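Lipolytic enzyme, G-D-S-L family (Bacteroides thetaiotaomicron, PDB 7BR2) is a gut microbial serine esterase of the SGNH (GDSL) hydrolase family that metabolizes the drug diltiazem. Local coordinates at residues T308-Y314 and W326-A332; I318-I323 and E340-Q345; D148-F152 and G202-I206. All coordinates share one frame; numbering follows the deposited sequence.

Contact 1. Residues T308-Y314 and W326-A332; sequences TGLKGQY and WDAADLA
Tyr314 and Trp326 pair across the open end of an antiparallel beta hairpin, whose second strand, 321-327, runs straight into the short helix 328-333. The pair is hydrogen-bonded: Tyr314 N reaches Trp326 O at 2.9 Å in an almost straight bond (174°), and Trp326 N returns one to Tyr314 O. Gln313 and Asp327 follow as a non-hydrogen-bonded pair. One step further, Ala328 N, already in the helix, donates to Gly312 O at 2.8 Å, a bond that carries the strand pairing into the first turn of the helix. The backbone of Gly312 would jam a CB against the preceding carbonyl O, which favours glycine at this bend.

The side chain of Lys311 shows how a long residue can clothe a helix start. Its CB lies 4.0 Å from Ala328 CB; a bend at chi2 (-93°) brings the chain back, so that CD also rests on that methyl; and NZ finishes 3.7 Å from Ala332 CB, one helical turn on. Ala328 CB is thus enclosed, with Leu310 O and Lys311 CA close by and Tyr314 CE1 coming obliquely from the ring. At the root of the same tyrosine side chain, Leu331 CD1 meets Tyr314 CB, and both side chains pack on Leu447 of strand 443-449. Asp327 is the N-cap of the helix, its OD1 accepting from Ala329 N at 2.7 Å.

Contact 2. Residues I318-I323 and E340-Q345; sequences IDDQEI and ESKTPQ
Ile318 and Pro344 meet where a type I' beta turn, Ile318 to Gln321, closes the hairpin of strands 313-318 and 321-327 beside the N terminus of the long helix 344-377. This is the tight part. Ile318 CG2 sits 3.6 Å from Pro344 CD, while its other branch ends with CD1 alongside Thr343 CG2, the two side chains pointing the same way. Ile323 fills in next to them: its CD1 lies 3.5 Å from Lys342 O and also touches Thr343 CG2, and CG2, anti to the backbone N, packs on Glu340 CB at 3.6 Å. Thr343 is the N-cap of the helix: its OG1 accepts from Tyr346 N, while its CG2 faces both isoleucines.

Toward solvent the contact thins out. Lys342, on the exposed side, passes its aliphatic chain across the strand at Glu322 and Ile323, CD coming 3.7 Å from Glu322 O and NZ running on past it. At the turn, Asp319 CB brushes Pro344 CG, but its carboxylate is engaged by Lys444 N and by a salt bridge to Arg443. Past Ile323, polar groups are joined indirectly: one water donates to Glu340 OE1 at 2.6 Å and to Ile323 O at 3.2 Å.

Contact 3. Residues D148-F152 and G202-I206; sequences DNTVF and GNDRI
Asn149 and Val151, in an irregular loop with extended backbone angles, face a type I beta turn from Gly202 to Arg205, and the two backbones stay well separated, the CA atoms of Asn149 and Asp204 being 6.7 Å apart. Side chains therefore bridge the gap, Arg205 above all. Those of Asn149 and Arg205 run antiparallel, the amide tilted 28° from the guanidinium. Asn149, its chi1 of -171° turning CG away from the backbone N, sends its amide across to the turn: OD1 lies 3.1 Å from Arg205 CD and at the edge of the guanidinium, in its plane, while ND2 comes 3.6 Å from Asp204 CA. Asn149 O lies 2.9 Å from Arg205 NH2, but at an angle too poor for a hydrogen bond. Val151 comes in from above the guanidinium and sets CG2 over the centre of one face.

The turn belongs to the SGNH hydrolase domain, where Asp204, His207 and Ser28 are arranged in a way consistent with the Ser-His-Asp triad of this family. Asp204 OD2 accepts from His207 ND1, and OD1 closes an Asx turn by accepting from Ile206 N at 2.9 Å, from above the carboxylate plane. Arg205, next in sequence, reaches a third piece of chain, its NE donating to Asp141 O. An alanine in place of Arg205 would strip away the surface beneath Val151 CG2 and is likely to leave Asp141 O without its side-chain donor and the 148-152 loop less firmly held against the turn. Val151 O also accepts from Asn98 ND2, and Phe152 N donates to Tyr140 OH.

Overall arrangement
From the N terminus, contact 3 comes first: it closes a loop of 49 residues within the SGNH hydrolase domain, drawing the chain ahead of helix 155-173 to the turn ahead of helix 210-223. It is complete before the others open, and lies about 25 Å from contact 2 and 32 Å from contact 1, between nearest atoms. Contacts 1 and 2 alternate along the chain, so their loops cross. Contact 1 closes the base of the hairpin of strands 313-318 and 321-327, and contact 2 ties its turn end to helix 344-377. Sharing strand 321-327, they meet where Trp326 packs on Glu340, and together couple the antiparallel sheet to the helices that follow.

Contact 1. Residues T308-Y314 and W326-A332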
loop_
_atom_site.group_PDB
_atom_site.type_symbol
_atom_site.label_atom_id
_atom_site.label_comp_id
_atom_site.label_asym_id
_atom_site.label_seq_id
_atom_site.Cartn_x
_atom_site.Cartn_y
_atom_site.Cartn_z
ATOM N N THR A 308 -8.537 -9.960 32.953
ATOM C CA THR A 308 -8.895 -11.176 33.675
ATOM C C THR A 308 -9.174 -10.759 35.107
ATOM O O THR A 308 -8.263 -10.303 35.799
ATOM C CB THR A 308 -7.775 -12.212 33.642
ATOM O OG1 THR A 308 -6.677 -11.706 34.402
ATOM C CG2 THR A 308 -7.308 -12.458 32.215
ATOM N N GLY A 309 -10.352 -11.093 35.598
ATOM C CA GLY A 309 -10.839 -10.610 36.870
ATOM C C GLY A 309 -12.321 -10.862 36.920
ATOM O O GLY A 309 -12.803 -11.768 36.244
ATOM N N LEU A 310 -13.047 -10.103 37.736
ATOM C CA LEU A 310 -14.462 -10.388 37.966
ATOM C C LEU A 310 -15.273 -10.528 36.694
ATOM O O LEU A 310 -14.854 -10.048 35.627
ATOM C CB LEU A 310 -15.064 -9.302 38.840
ATOM C CG LEU A 310 -14.616 -9.287 40.296
ATOM C CD1 LEU A 310 -15.598 -8.350 40.908
ATOM C CD2 LEU A 310 -14.628 -10.660 41.033
ATOM N N LYS A 311 -16.421 -11.192 36.790
ATOM C CA LYS A 311 -17.168 -11.607 35.620
ATOM C C LYS A 311 -18.585 -11.022 35.683
ATOM O O LYS A 311 -18.961 -10.315 36.623
ATOM C CB LYS A 311 -17.186 -13.140 35.525
ATOM C CG LYS A 311 -15.802 -13.811 35.690
ATOM C CD LYS A 311 -15.083 -14.068 34.355
ATOM C CE LYS A 311 -13.619 -14.453 34.559
ATOM N NZ LYS A 311 -13.105 -15.264 33.411
ATOM N N GLY A 312 -19.363 -11.322 34.655
ATOM C CA GLY A 312 -20.606 -10.629 34.412
ATOM C C GLY A 312 -20.507 -9.897 33.091
ATOM O O GLY A 312 -19.656 -10.232 32.259
ATOM N N GLN A 313 -21.364 -8.904 32.873
ATOM C CA GLN A 313 -21.305 -8.104 31.655
ATOM C C GLN A 313 -20.887 -6.671 31.944
ATOM O O GLN A 313 -21.363 -6.044 32.902
ATOM C CB GLN A 313 -22.613 -8.139 30.870
ATOM C CG GLN A 313 -22.671 -9.414 30.062
ATOM C CD GLN A 313 -23.893 -9.508 29.206
ATOM O OE1 GLN A 313 -23.943 -8.954 28.110
ATOM N NE2 GLN A 313 -24.902 -10.227 29.700
ATOM N N TYR A 314 -19.978 -6.176 31.112
ATOM C CA TYR A 314 -19.415 -4.858 31.274
ATOM C C TYR A 314 -19.570 -4.074 29.979
ATOM O O TYR A 314 -19.663 -4.634 28.876
ATOM C CB TYR A 314 -17.921 -4.933 31.687
ATOM C CG TYR A 314 -17.662 -5.524 33.077
ATOM C CD1 TYR A 314 -17.746 -6.891 33.299
ATOM C CD2 TYR A 314 -17.332 -4.712 34.163
ATOM C CE1 TYR A 314 -17.514 -7.438 34.559
ATOM C CE2 TYR A 314 -17.099 -5.255 35.431
ATOM C CZ TYR A 314 -17.197 -6.619 35.617
ATOM O OH TYR A 314 -16.971 -7.172 36.859
ATOM N N TRP A 326 -19.493 -6.327 26.473
ATOM C CA TRP A 326 -18.910 -7.654 26.403
ATOM C C TRP A 326 -19.154 -8.380 27.718
ATOM O O TRP A 326 -19.256 -7.761 28.783
ATOM C CB TRP A 326 -17.396 -7.603 26.139
ATOM C CG TRP A 326 -16.955 -7.305 24.720
ATOM C CD1 TRP A 326 -16.616 -8.212 23.754
ATOM C CD2 TRP A 326 -16.784 -6.012 24.126
ATOM N NE1 TRP A 326 -16.252 -7.563 22.597
ATOM C CE2 TRP A 326 -16.350 -6.212 22.800
ATOM C CE3 TRP A 326 -16.965 -4.702 24.585
ATOM C CZ2 TRP A 326 -16.092 -5.153 21.934
ATOM C CZ3 TRP A 326 -16.708 -3.656 23.725
ATOM C CH2 TRP A 326 -16.276 -3.886 22.416
ATOM N N ASP A 327 -19.217 -9.702 27.643
ATOM C CA ASP A 327 -19.117 -10.496 28.853
ATOM C C ASP A 327 -17.660 -10.655 29.256
ATOM O O ASP A 327 -16.760 -10.714 28.411
ATOM C CB ASP A 327 -19.753 -11.867 28.685
ATOM C CG ASP A 327 -19.764 -12.632 29.981
ATOM O OD1 ASP A 327 -18.707 -13.198 30.337
ATOM O OD2 ASP A 327 -20.804 -12.616 30.676
ATOM N N ALA A 328 -17.432 -10.728 30.568
ATOM C CA ALA A 328 -16.065 -10.806 31.066
ATOM C C ALA A 328 -15.349 -12.086 30.667
ATOM O O ALA A 328 -14.122 -12.143 30.794
ATOM C CB ALA A 328 -16.045 -10.659 32.582
ATOM N N ALA A 329 -16.061 -13.102 30.180
ATOM C CA ALA A 329 -15.374 -14.222 29.551
ATOM C C ALA A 329 -14.631 -13.757 28.302
ATOM O O ALA A 329 -13.460 -14.099 28.093
ATOM C CB ALA A 329 -16.369 -15.334 29.218
ATOM N N ASP A 330 -15.299 -12.949 27.466
ATOM C CA ASP A 330 -14.639 -12.357 26.305
ATOM C C ASP A 330 -13.483 -11.457 26.725
ATOM O O ASP A 330 -12.390 -11.526 26.150
ATOM C CB ASP A 330 -15.649 -11.561 25.480
ATOM C CG ASP A 330 -16.642 -12.446 24.761
ATOM O OD1 ASP A 330 -16.227 -13.523 24.278
ATOM O OD2 ASP A 330 -17.835 -12.072 24.693
ATOM N N LEU A 331 -13.702 -10.620 27.742
ATOM C CA LEU A 331 -12.648 -9.723 28.202
ATOM C C LEU A 331 -11.429 -10.503 28.692
ATOM O O LEU A 331 -10.284 -10.114 28.428
ATOM C CB LEU A 331 -13.196 -8.805 29.294
ATOM C CG LEU A 331 -14.285 -7.840 28.819
ATOM C CD1 LEU A 331 -14.921 -7.055 29.961
ATOM C CD2 LEU A 331 -13.693 -6.894 27.801
ATOM N N ALA A 332 -11.654 -11.618 29.392
ATOM C CA ALA A 332 -10.540 -12.446 29.844
ATOM C C ALA A 332 -9.896 -13.176 28.674
ATOM O O ALA A 332 -8.718 -13.543 28.738
ATOM C CB ALA A 332 -11.015 -13.441 30.911
#

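Contact 2. Residues I318-I323 and E340-Q345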
loop_
_atom_site.group_PDB
_atom_site.type_symbol
_atom_site.label_atom_id
_atom_site.label_comp_id
_atom_site.label_asym_id
_atom_site.label_seq_id
_atom_site.Cartn_x
_atom_site.Cartn_y
_atom_site.Cartn_z
ATOM N N ILE A 318 -13.986 4.353 26.434
ATOM C CA ILE A 318 -12.645 4.910 26.344
ATOM C C ILE A 318 -12.810 6.412 26.212
ATOM O O ILE A 318 -13.520 6.881 25.311
ATOM C CB ILE A 318 -11.851 4.333 25.165
ATOM C CG1 ILE A 318 -11.783 2.805 25.283
ATOM C CG2 ILE A 318 -10.435 4.938 25.136
ATOM C CD1 ILE A 318 -10.832 2.131 24.315
ATOM N N ASP A 319 -12.186 7.162 27.120
ATOM C CA ASP A 319 -12.365 8.612 27.183
ATOM C C ASP A 319 -13.848 8.988 27.198
ATOM O O ASP A 319 -14.277 9.946 26.552
ATOM C CB ASP A 319 -11.625 9.314 26.040
ATOM C CG ASP A 319 -10.164 9.549 26.360
ATOM O OD1 ASP A 319 -9.737 9.172 27.471
ATOM O OD2 ASP A 319 -9.450 10.118 25.504
ATOM N N ASP A 320 -14.644 8.159 27.876
ATOM C CA ASP A 320 -16.078 8.349 28.103
ATOM C C ASP A 320 -16.931 8.143 26.852
ATOM O O ASP A 320 -18.084 8.599 26.806
ATOM C CB ASP A 320 -16.385 9.716 28.736
ATOM C CG ASP A 320 -17.715 9.719 29.506
ATOM O OD1 ASP A 320 -17.994 8.737 30.226
ATOM O OD2 ASP A 320 -18.481 10.701 29.401
ATOM N N GLN A 321 -16.416 7.449 25.841
ATOM C CA GLN A 321 -17.205 7.093 24.669
ATOM C C GLN A 321 -17.515 5.605 24.723
ATOM O O GLN A 321 -16.602 4.774 24.800
ATOM C CB GLN A 321 -16.489 7.433 23.365
ATOM C CG GLN A 321 -17.217 8.494 22.524
ATOM C CD GLN A 321 -18.569 8.018 21.952
ATOM O OE1 GLN A 321 -18.707 6.901 21.417
ATOM N NE2 GLN A 321 -19.583 8.887 22.070
ATOM N N GLU A 322 -18.799 5.275 24.665
ATOM C CA GLU A 322 -19.202 3.885 24.702
ATOM C C GLU A 322 -18.719 3.172 23.449
ATOM O O GLU A 322 -18.979 3.609 22.330
ATOM C CB GLU A 322 -20.721 3.794 24.843
ATOM C CG GLU A 322 -21.263 2.383 24.761
ATOM C CD GLU A 322 -22.693 2.269 25.275
ATOM O OE1 GLU A 322 -23.236 3.271 25.805
ATOM O OE2 GLU A 322 -23.266 1.164 25.165
ATOM N N ILE A 323 -18.024 2.062 23.647
ATOM C CA ILE A 323 -17.508 1.259 22.553
ATOM C C ILE A 323 -18.410 0.063 22.269
ATOM O O ILE A 323 -18.697 -0.242 21.110
ATOM C CB ILE A 323 -16.074 0.798 22.891
ATOM C CG1 ILE A 323 -15.224 1.983 23.364
ATOM C CG2 ILE A 323 -15.465 0.045 21.726
ATOM C CD1 ILE A 323 -15.054 3.091 22.317
ATOM N N GLU A 340 -12.628 -1.928 16.764
ATOM C CA GLU A 340 -13.706 -1.130 17.339
ATOM C C GLU A 340 -13.526 0.305 16.845
ATOM O O GLU A 340 -12.744 1.073 17.415
ATOM C CB GLU A 340 -13.673 -1.220 18.863
ATOM C CG GLU A 340 -13.757 -2.644 19.387
ATOM C CD GLU A 340 -15.032 -3.342 18.947
ATOM O OE1 GLU A 340 -16.067 -2.655 18.813
ATOM O OE2 GLU A 340 -14.997 -4.574 18.733
ATOM N N SER A 341 -14.244 0.665 15.777
ATOM C CA SER A 341 -14.045 1.967 15.144
ATOM C C SER A 341 -14.450 3.133 16.042
ATOM O O SER A 341 -14.154 4.286 15.712
ATOM C CB SER A 341 -14.816 2.023 13.821
ATOM O OG SER A 341 -16.179 2.320 14.068
ATOM N N LYS A 342 -15.120 2.869 17.153
ATOM C CA LYS A 342 -15.558 3.952 18.017
ATOM C C LYS A 342 -14.496 4.424 19.005
ATOM O O LYS A 342 -14.731 5.425 19.688
ATOM C CB LYS A 342 -16.809 3.529 18.776
ATOM C CG LYS A 342 -18.020 3.309 17.893
ATOM C CD LYS A 342 -19.179 2.815 18.746
ATOM C CE LYS A 342 -20.378 2.376 17.924
ATOM N NZ LYS A 342 -21.650 3.015 18.394
ATOM N N THR A 343 -13.350 3.746 19.112
ATOM C CA THR A 343 -12.350 4.197 20.075
ATOM C C THR A 343 -11.764 5.531 19.626
ATOM O O THR A 343 -11.701 5.822 18.423
ATOM C CB THR A 343 -11.218 3.184 20.264
ATOM O OG1 THR A 343 -10.305 3.226 19.164
ATOM C CG2 THR A 343 -11.777 1.763 20.420
ATOM N N PRO A 344 -11.339 6.363 20.577
ATOM C CA PRO A 344 -10.721 7.641 20.201
ATOM C C PRO A 344 -9.462 7.473 19.381
ATOM O O PRO A 344 -9.256 8.234 18.432
ATOM C CB PRO A 344 -10.446 8.303 21.555
ATOM C CG PRO A 344 -11.475 7.691 22.457
ATOM C CD PRO A 344 -11.560 6.260 22.020
ATOM N N GLN A 345 -8.625 6.480 19.705
ATOM C CA GLN A 345 -7.413 6.256 18.930
ATOM C C GLN A 345 -7.733 5.780 17.516
ATOM O O GLN A 345 -6.968 6.057 16.585
ATOM C CB GLN A 345 -6.476 5.258 19.628
ATOM C CG GLN A 345 -7.015 3.834 19.809
ATOM C CD GLN A 345 -7.589 3.550 21.204
ATOM O OE1 GLN A 345 -8.275 4.385 21.801
ATOM N NE2 GLN A 345 -7.349 2.335 21.698
HETATM O O HOH W 1 -18.588 -3.002 19.498
#

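Contact 3. Residues D148-F152 and G202-I206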
loop_
_atom_site.group_PDB
_atom_site.type_symbol
_atom_site.label_atom_id
_atom_site.label_comp_id
_atom_site.label_asym_id
_atom_site.label_seq_id
_atom_site.Cartn_x
_atom_site.Cartn_y
_atom_site.Cartn_z
ATOM N N ASP A 148 -18.257 -11.537 -19.159
ATOM C CA ASP A 148 -17.941 -10.781 -20.366
ATOM C C ASP A 148 -16.477 -10.353 -20.421
ATOM O O ASP A 148 -16.129 -9.494 -21.238
ATOM C CB ASP A 148 -18.870 -9.577 -20.529
ATOM C CG ASP A 148 -20.332 -10.003 -20.782
ATOM O OD1 ASP A 148 -20.582 -11.209 -20.893
ATOM O OD2 ASP A 148 -21.230 -9.112 -20.881
ATOM N N ASN A 149 -15.597 -10.916 -19.585
ATOM C CA ASN A 149 -14.170 -10.596 -19.617
ATOM C C ASN A 149 -13.407 -11.865 -19.973
ATOM O O ASN A 149 -13.395 -12.823 -19.195
ATOM C CB ASN A 149 -13.686 -10.014 -18.283
ATOM C CG ASN A 149 -12.258 -9.471 -18.379
ATOM O OD1 ASN A 149 -11.298 -10.241 -18.343
ATOM N ND2 ASN A 149 -12.113 -8.143 -18.499
ATOM N N THR A 150 -12.764 -11.857 -21.138
ATOM C CA THR A 150 -12.145 -13.047 -21.704
ATOM C C THR A 150 -10.699 -13.183 -21.224
ATOM O O THR A 150 -9.959 -12.195 -21.165
ATOM C CB THR A 150 -12.181 -12.971 -23.230
ATOM O OG1 THR A 150 -13.507 -12.621 -23.651
ATOM C CG2 THR A 150 -11.892 -14.338 -23.807
ATOM N N VAL A 151 -10.290 -14.411 -20.905
ATOM C CA VAL A 151 -8.984 -14.665 -20.298
ATOM C C VAL A 151 -7.902 -14.694 -21.370
ATOM O O VAL A 151 -8.032 -15.404 -22.373
ATOM C CB VAL A 151 -8.998 -15.992 -19.527
ATOM C CG1 VAL A 151 -7.606 -16.344 -19.025
ATOM C CG2 VAL A 151 -9.966 -15.931 -18.396
ATOM N N PHE A 152 -6.811 -13.955 -21.145
ATOM C CA PHE A 152 -5.611 -14.091 -21.968
ATOM C C PHE A 152 -4.821 -15.291 -21.454
ATOM O O PHE A 152 -4.128 -15.206 -20.440
ATOM C CB PHE A 152 -4.796 -12.799 -21.963
ATOM C CG PHE A 152 -5.581 -11.588 -22.414
ATOM C CD1 PHE A 152 -6.177 -11.562 -23.670
ATOM C CD2 PHE A 152 -5.760 -10.501 -21.579
ATOM C CE1 PHE A 152 -6.911 -10.463 -24.090
ATOM C CE2 PHE A 152 -6.503 -9.398 -22.000
ATOM C CZ PHE A 152 -7.077 -9.386 -23.253
ATOM N N GLY A 202 -9.355 -6.954 -9.480
ATOM C CA GLY A 202 -10.242 -5.963 -10.069
ATOM C C GLY A 202 -11.178 -6.529 -11.127
ATOM O O GLY A 202 -11.249 -7.735 -11.368
ATOM N N ASN A 203 -11.883 -5.607 -11.792
ATOM C CA ASN A 203 -12.894 -5.979 -12.781
ATOM C C ASN A 203 -12.300 -6.549 -14.064
ATOM O O ASN A 203 -13.026 -7.194 -14.825
ATOM C CB ASN A 203 -13.773 -4.767 -13.125
ATOM C CG ASN A 203 -13.984 -3.824 -11.936
ATOM O OD1 ASN A 203 -14.239 -4.259 -10.811
ATOM N ND2 ASN A 203 -13.899 -2.521 -12.194
ATOM N N ASP A 204 -11.008 -6.332 -14.331
ATOM C CA ASP A 204 -10.429 -6.678 -15.623
ATOM C C ASP A 204 -9.302 -7.693 -15.510
ATOM O O ASP A 204 -8.563 -7.896 -16.486
ATOM C CB ASP A 204 -9.914 -5.426 -16.346
ATOM C CG ASP A 204 -8.775 -4.735 -15.600
ATOM O OD1 ASP A 204 -8.361 -5.212 -14.515
ATOM O OD2 ASP A 204 -8.280 -3.707 -16.106
ATOM N N ARG A 205 -9.133 -8.315 -14.345
ATOM C CA ARG A 205 -8.114 -9.319 -14.068
ATOM C C ARG A 205 -6.711 -8.726 -13.977
ATOM O O ARG A 205 -5.742 -9.476 -13.732
ATOM C CB ARG A 205 -8.109 -10.440 -15.118
ATOM C CG ARG A 205 -9.502 -10.934 -15.487
ATOM C CD ARG A 205 -9.432 -11.970 -16.587
ATOM N NE ARG A 205 -9.712 -13.277 -16.026
ATOM C CZ ARG A 205 -10.885 -13.888 -16.067
ATOM N NH1 ARG A 205 -10.991 -15.073 -15.504
ATOM N NH2 ARG A 205 -11.924 -13.348 -16.696
ATOM N N ILE A 206 -6.564 -7.411 -14.168
ATOM C CA ILE A 206 -5.270 -6.751 -14.296
ATOM C C ILE A 206 -5.041 -5.750 -13.172
ATOM O O ILE A 206 -4.007 -5.780 -12.497
ATOM C CB ILE A 206 -5.139 -6.056 -15.668
ATOM C CG1 ILE A 206 -5.280 -7.084 -16.792
ATOM C CG2 ILE A 206 -3.855 -5.227 -15.741
ATOM C CD1 ILE A 206 -5.519 -6.463 -18.151
#